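Local structure of putative transcriptional regulator, LysR family (Vibrio parahaemolyticus, 3OXN) at residues Thr20-Thr26 and Gly68-Cys74; Val91-Leu97 and Ile163-Asp169. The protein probably acts as a DNA-binding transcription regulator of the LysR family, of which this chain is the effector-binding regulatory domain without the DNA-binding helix-turn-helix. One frame throughout, in Å; residues are numbered along the deposited sequence.

Contact 1 of 2, residues Thr20-Thr26 and Gly68-Cys74; sequences TFTIATT and GADLAIC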
loop_
_atom_site.group_PDB
_atom_site.type_symbol
_atom_site.label_atom_id
_atom_site.label_comp_id
_atom_site.label_asym_id
_atom_site.label_seq_id
_atom_site.Cartn_x
_atom_site.Cartn_y
_atom_site.Cartn_z
ATOM N N THR A 20 4.063 -20.101 -9.062
ATOM C CA THR A 20 3.812 -18.796 -8.457
ATOM C C THR A 20 3.514 -18.869 -6.943
ATOM O O THR A 20 2.899 -19.809 -6.441
ATOM C CB THR A 20 2.732 -17.991 -9.217
ATOM O OG1 THR A 20 1.923 -17.295 -8.268
ATOM C CG2 THR A 20 1.858 -18.913 -10.044
ATOM N N PHE A 21 3.984 -17.870 -6.216
ATOM C CA PHE A 21 3.817 -17.862 -4.781
ATOM C C PHE A 21 2.913 -16.708 -4.422
ATOM O O PHE A 21 3.071 -15.599 -4.936
ATOM C CB PHE A 21 5.175 -17.730 -4.082
ATOM C CG PHE A 21 6.161 -18.807 -4.469
ATOM C CD1 PHE A 21 6.885 -18.714 -5.651
ATOM C CD2 PHE A 21 6.346 -19.914 -3.666
ATOM C CE1 PHE A 21 7.767 -19.700 -6.020
ATOM C CE2 PHE A 21 7.233 -20.904 -4.036
ATOM C CZ PHE A 21 7.944 -20.791 -5.220
ATOM N N THR A 22 1.939 -16.992 -3.568
ATOM C CA THR A 22 1.090 -15.971 -3.000
ATOM C C THR A 22 1.645 -15.601 -1.634
ATOM O O THR A 22 1.758 -16.444 -0.749
ATOM C CB THR A 22 -0.333 -16.492 -2.818
ATOM O OG1 THR A 22 -0.803 -16.994 -4.070
ATOM C CG2 THR A 22 -1.262 -15.388 -2.319
ATOM N N ILE A 23 1.987 -14.334 -1.470
ATOM C CA ILE A 23 2.407 -13.817 -0.184
ATOM C C ILE A 23 1.419 -12.778 0.279
ATOM O O ILE A 23 1.293 -11.736 -0.352
ATOM C CB ILE A 23 3.755 -13.110 -0.305
ATOM C CG1 ILE A 23 4.781 -14.042 -0.949
ATOM C CG2 ILE A 23 4.212 -12.626 1.064
ATOM C CD1 ILE A 23 5.098 -15.235 -0.095
ATOM N N ALA A 24 0.715 -13.048 1.368
ATOM C CA ALA A 24 -0.151 -12.031 1.973
ATOM C C ALA A 24 0.708 -11.149 2.858
ATOM O O ALA A 24 1.359 -11.636 3.789
ATOM C CB ALA A 24 -1.270 -12.679 2.788
ATOM N N THR A 25 0.755 -9.856 2.580
ATOM C CA THR A 25 1.662 -9.022 3.374
ATOM C C THR A 25 1.165 -7.631 3.791
ATOM O O THR A 25 0.226 -7.077 3.215
ATOM C CB THR A 25 3.072 -8.968 2.735
ATOM O OG1 THR A 25 3.767 -7.810 3.203
ATOM C CG2 THR A 25 2.994 -8.928 1.221
ATOM N N THR A 26 1.782 -7.087 4.830
ATOM C CA THR A 26 1.450 -5.740 5.271
ATOM C C THR A 26 2.038 -4.705 4.330
ATOM O O THR A 26 2.565 -5.050 3.289
ATOM C CB THR A 26 1.969 -5.461 6.686
ATOM O OG1 THR A 26 3.395 -5.582 6.702
ATOM C CG2 THR A 26 1.358 -6.432 7.677
ATOM N N GLY A 68 -5.821 -19.192 -0.434
ATOM C CA GLY A 68 -4.676 -19.592 -1.243
ATOM C C GLY A 68 -3.349 -18.869 -0.985
ATOM O O GLY A 68 -2.448 -18.882 -1.836
ATOM N N ALA A 69 -3.219 -18.239 0.183
ATOM C CA ALA A 69 -1.987 -17.548 0.544
ATOM C C ALA A 69 -0.918 -18.572 0.931
ATOM O O ALA A 69 -1.142 -19.405 1.798
ATOM C CB ALA A 69 -2.241 -16.576 1.679
ATOM N N ASP A 70 0.234 -18.526 0.271
ATOM C CA ASP A 70 1.288 -19.499 0.545
ATOM C C ASP A 70 2.000 -19.192 1.857
ATOM O O ASP A 70 2.259 -20.089 2.659
ATOM C CB ASP A 70 2.288 -19.580 -0.614
ATOM C CG ASP A 70 1.800 -20.482 -1.737
ATOM O OD1 ASP A 70 1.054 -21.447 -1.442
ATOM O OD2 ASP A 70 2.172 -20.239 -2.909
ATOM N N LEU A 71 2.274 -17.909 2.074
ATOM C CA LEU A 71 3.000 -17.421 3.240
ATOM C C LEU A 71 2.432 -16.054 3.625
ATOM O O LEU A 71 1.995 -15.282 2.767
ATOM C CB LEU A 71 4.482 -17.273 2.881
ATOM C CG LEU A 71 5.478 -16.740 3.905
ATOM C CD1 LEU A 71 5.647 -17.693 5.073
ATOM C CD2 LEU A 71 6.811 -16.499 3.216
ATOM N N ALA A 72 2.432 -15.747 4.912
ATOM C CA ALA A 72 2.037 -14.419 5.356
ATOM C C ALA A 72 3.218 -13.763 6.064
ATOM O O ALA A 72 3.864 -14.398 6.904
ATOM C CB ALA A 72 0.841 -14.516 6.282
ATOM N N ILE A 73 3.519 -12.510 5.725
ATOM C CA ILE A 73 4.508 -11.757 6.504
ATOM C C ILE A 73 3.878 -10.566 7.252
ATOM O O ILE A 73 3.417 -9.604 6.626
ATOM C CB ILE A 73 5.673 -11.258 5.643
ATOM C CG1 ILE A 73 6.305 -12.426 4.872
ATOM C CG2 ILE A 73 6.690 -10.522 6.527
ATOM C CD1 ILE A 73 7.308 -12.013 3.771
ATOM N N CYS A 74 3.859 -10.633 8.582
ATOM C CA CYS A 74 3.260 -9.583 9.384
ATOM C C CYS A 74 3.605 -9.738 10.849
ATOM O O CYS A 74 4.436 -10.544 11.218
ATOM C CB CYS A 74 1.746 -9.663 9.266
ATOM S SG CYS A 74 1.024 -11.108 10.107
#

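Contact 2 of 2, residues Val91-Leu97 and Ile163-Asp169; sequences VGVLCLL and IITVPAD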
loop_
_atom_site.group_PDB
_atom_site.type_symbol
_atom_site.label_atom_id
_atom_site.label_comp_id
_atom_site.label_asym_id
_atom_site.label_seq_id
_atom_site.Cartn_x
_atom_site.Cartn_y
_atom_site.Cartn_z
ATOM N N VAL A 91 11.029 -5.172 14.294
ATOM C CA VAL A 91 10.621 -3.837 13.864
ATOM C C VAL A 91 10.494 -2.856 15.024
ATOM O O VAL A 91 9.865 -3.157 16.042
ATOM C CB VAL A 91 9.271 -3.861 13.156
ATOM C CG1 VAL A 91 9.121 -2.619 12.291
ATOM C CG2 VAL A 91 9.139 -5.119 12.326
ATOM N N GLY A 92 11.092 -1.681 14.859
ATOM C CA GLY A 92 10.923 -0.597 15.811
ATOM C C GLY A 92 10.248 0.581 15.134
ATOM O O GLY A 92 10.154 0.613 13.904
ATOM N N VAL A 93 9.788 1.549 15.928
ATOM C CA VAL A 93 9.059 2.705 15.385
ATOM C C VAL A 93 9.851 4.023 15.432
ATOM O O VAL A 93 10.575 4.286 16.387
ATOM C CB VAL A 93 7.655 2.856 16.033
ATOM C CG1 VAL A 93 7.256 4.307 16.136
ATOM C CG2 VAL A 93 6.643 2.098 15.220
ATOM N N LEU A 94 9.715 4.842 14.393
ATOM C CA LEU A 94 10.519 6.047 14.263
ATOM C C LEU A 94 9.644 7.183 13.712
ATOM O O LEU A 94 8.595 6.928 13.142
ATOM C CB LEU A 94 11.686 5.756 13.321
ATOM C CG LEU A 94 13.117 6.047 13.791
ATOM C CD1 LEU A 94 13.373 5.532 15.204
ATOM C CD2 LEU A 94 14.122 5.455 12.812
ATOM N N CYS A 95 10.066 8.431 13.880
ATOM C CA CYS A 95 9.296 9.578 13.402
ATOM C C CYS A 95 9.924 10.262 12.200
ATOM O O CYS A 95 11.145 10.259 12.038
ATOM C CB CYS A 95 9.121 10.593 14.519
ATOM S SG CYS A 95 8.128 9.904 15.815
ATOM N N LEU A 96 9.081 10.870 11.373
ATOM C CA LEU A 96 9.527 11.565 10.180
ATOM C C LEU A 96 8.979 12.976 10.216
ATOM O O LEU A 96 7.772 13.167 10.351
ATOM C CB LEU A 96 9.001 10.841 8.940
ATOM C CG LEU A 96 9.880 9.942 8.048
ATOM C CD1 LEU A 96 11.139 9.437 8.734
ATOM C CD2 LEU A 96 9.061 8.783 7.472
ATOM N N LEU A 97 9.851 13.974 10.101
ATOM C CA LEU A 97 9.398 15.370 10.036
ATOM C C LEU A 97 9.812 16.037 8.735
ATOM O O LEU A 97 10.822 15.687 8.168
ATOM C CB LEU A 97 9.960 16.195 11.195
ATOM C CG LEU A 97 9.819 15.604 12.582
ATOM C CD1 LEU A 97 10.141 16.669 13.572
ATOM C CD2 LEU A 97 8.410 15.131 12.761
ATOM N N ILE A 163 3.888 15.202 12.640
ATOM C CA ILE A 163 4.936 14.243 12.930
ATOM C C ILE A 163 4.445 12.880 12.459
ATOM O O ILE A 163 3.439 12.350 12.965
ATOM C CB ILE A 163 5.256 14.192 14.431
ATOM C CG1 ILE A 163 5.824 15.527 14.909
ATOM C CG2 ILE A 163 6.222 13.064 14.733
ATOM C CD1 ILE A 163 5.657 15.732 16.385
ATOM N N ILE A 164 5.157 12.330 11.479
ATOM C CA ILE A 164 4.777 11.076 10.840
ATOM C C ILE A 164 5.398 9.880 11.558
ATOM O O ILE A 164 6.593 9.646 11.426
ATOM C CB ILE A 164 5.238 11.040 9.357
ATOM C CG1 ILE A 164 4.553 12.128 8.528
ATOM C CG2 ILE A 164 4.918 9.709 8.746
ATOM C CD1 ILE A 164 5.125 13.517 8.744
ATOM N N THR A 165 4.610 9.120 12.313
ATOM C CA THR A 165 5.142 7.902 12.926
ATOM C C THR A 165 5.131 6.751 11.934
ATOM O O THR A 165 4.189 6.603 11.170
ATOM C CB THR A 165 4.342 7.478 14.149
ATOM O OG1 THR A 165 4.408 8.505 15.150
ATOM C CG2 THR A 165 4.910 6.174 14.692
ATOM N N VAL A 166 6.176 5.934 11.947
ATOM C CA VAL A 166 6.330 4.856 10.968
ATOM C C VAL A 166 7.266 3.806 11.519
ATOM O O VAL A 166 8.133 4.127 12.337
ATOM C CB VAL A 166 7.005 5.351 9.681
ATOM C CG1 VAL A 166 6.014 5.999 8.751
ATOM C CG2 VAL A 166 8.153 6.280 10.019
ATOM N N PRO A 167 7.121 2.549 11.052
ATOM C CA PRO A 167 8.116 1.517 11.370
ATOM C C PRO A 167 9.515 2.024 11.007
ATOM O O PRO A 167 9.676 2.583 9.917
ATOM C CB PRO A 167 7.717 0.348 10.458
ATOM C CG PRO A 167 6.308 0.561 10.156
ATOM C CD PRO A 167 6.096 2.053 10.118
ATOM N N ALA A 168 10.489 1.833 11.897
ATOM C CA ALA A 168 11.836 2.392 11.746
ATOM C C ALA A 168 12.434 2.345 10.336
ATOM O O ALA A 168 12.854 3.377 9.803
ATOM C CB ALA A 168 12.776 1.721 12.717
ATOM N N ASP A 169 12.475 1.147 9.749
ATOM C CA ASP A 169 13.209 0.894 8.504
ATOM C C ASP A 169 12.644 1.717 7.370
ATOM O O ASP A 169 13.360 2.087 6.437
ATOM C CB ASP A 169 13.159 -0.590 8.109
ATOM C CG ASP A 169 13.221 -1.533 9.306
ATOM O OD1 ASP A 169 13.951 -2.543 9.211
ATOM O OD2 ASP A 169 12.532 -1.281 10.334
#

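Contact 1 of 2, residues Thr20-Thr26 and Gly68-Cys74
Strands 20-25 and 71-74 run side by side as a parallel pair in the first α/β lobe of a type 2 periplasmic-binding-protein fold, with Ile23 opposite Leu71, Ala24 opposite Ala72 and Thr25 opposite Ile73. The backbone bonds alternate as parallel strands require: Leu71 N gives to Thr22 O (3.2 Å), Ala24 N to Leu71 O (2.9 Å) and Ile73 N to Ala24 O (3.0 Å). Thr22 O also receives Asp70 N (2.8 Å), which comes in well off the carbonyl plane, so this one oxygen is gripped twice where the second strand begins. With Asp70 CG anti to its own carbonyl carbon (chi1 -82°), OD2 reaches back to Thr22 N in a weak bond of 3.3 Å. Gly68 leaves the preceding helix with positive phi, a conformation natural to glycine, and its carbonyl O lies against CB of Thr22, whose OG1 makes a weak bond to it. On the face that carries Ile23, Leu71 and Ile73, the first two lie alongside each other; both Ile23 torsions are near -60°, which folds CD1 over Leu71 CB (3.7 Å), while Ile23 CG2 meets Ile73 CD1 (4.2 Å). On the opposite face the methyls of Ala24 and Ala72 suit close packing, and Ala24 CB also meets Ala69 CB. Thr26, whose OG1 caps Ala29 N and bonds Tyr194, stands just before the turn into helix 28-44. That helix covers Thr25 and Ile73, helix 206-227 covers Phe21 and Ile23, and strand 49-54 bonds to the far side of 20-25.

Contact 2 of 2, residues Val91-Leu97 and Ile163-Asp169
The flat groups joining Val91-Leu97 to Ile163-Asp169 are mainly peptide planes, bonded through their N-H and C=O groups, with Leu94, Leu96, Ile164 and Val166 on one face of the sheet and Cys95 and Thr165 on the other. At the end of the pair the ring of Pro167 has Val91 alongside it, CG1 against CB at 3.8 Å. Leu94 and Val166 form a hydrogen-bonded antiparallel pair, Leu94 N to Val166 O at 2.7 Å and Val166 N to Leu94 O at 2.9 Å. Leu96 and Ile164 repeat it, Leu96 N to Ile164 O at 2.8 Å, though with the donors tilted from the carbonyl planes. Proline suits position 167: Val93 and Pro167 are a non-hydrogen-bonded pair, so its missing N-H costs no bond to 91-97, and it occupies the N-cap of helix 168-177. On the leucine face, Leu96 CB rests on Ile164 CB, and its CD2 meets Val166 CG2 (3.7 Å), the two side chains crossing at about a right angle. Leu94 CD2 reaches Ala168 CB (4.0 Å); alanine, with its single methyl, suits this close approach of the helix start to Leu94. On the other face, chi1 of -64° sets Ile163 CG1 beside the backbone N and leaves CG2 anti to it, against Cys95 CB at 3.8 Å. Thr165 turns CG2 to Val93 while OG1 bonds Tyr113 OH, which satisfies the buried hydroxyl. Helix 168-177 lies over Leu94, Leu96 and Val166; strand 180-183 bonds the far side of 93-98 and strand 117-120 that of 163-167. Strand 93-98, placed just after the chain has entered the lobe, is the one that runs against the others in this sheet, the signature of the type 2 periplasmic-binding-protein fold.

In the fold
From the N terminus, strand 20-25 leads through helix 28-44, strand 49-54 and helix 60-65 to strand 71-74, where contact 1 closes the first loop. The chain then adds strand 83-89 at the border of that sheet and passes into the second lobe. Contact 2 opens there and is closed at 163-167, after strands 117-120 and 142-146 and their helices. The two loops follow one another without nesting or crossing, on opposite sides of the chain's centre. Each contact joins two neighbouring inner strands of its own lobe's five-stranded sheet. After 180-183 the chain returns, and strand 194-199 inserts antiparallel between 71-74 and 83-89. In relatives the effector binds between such lobes.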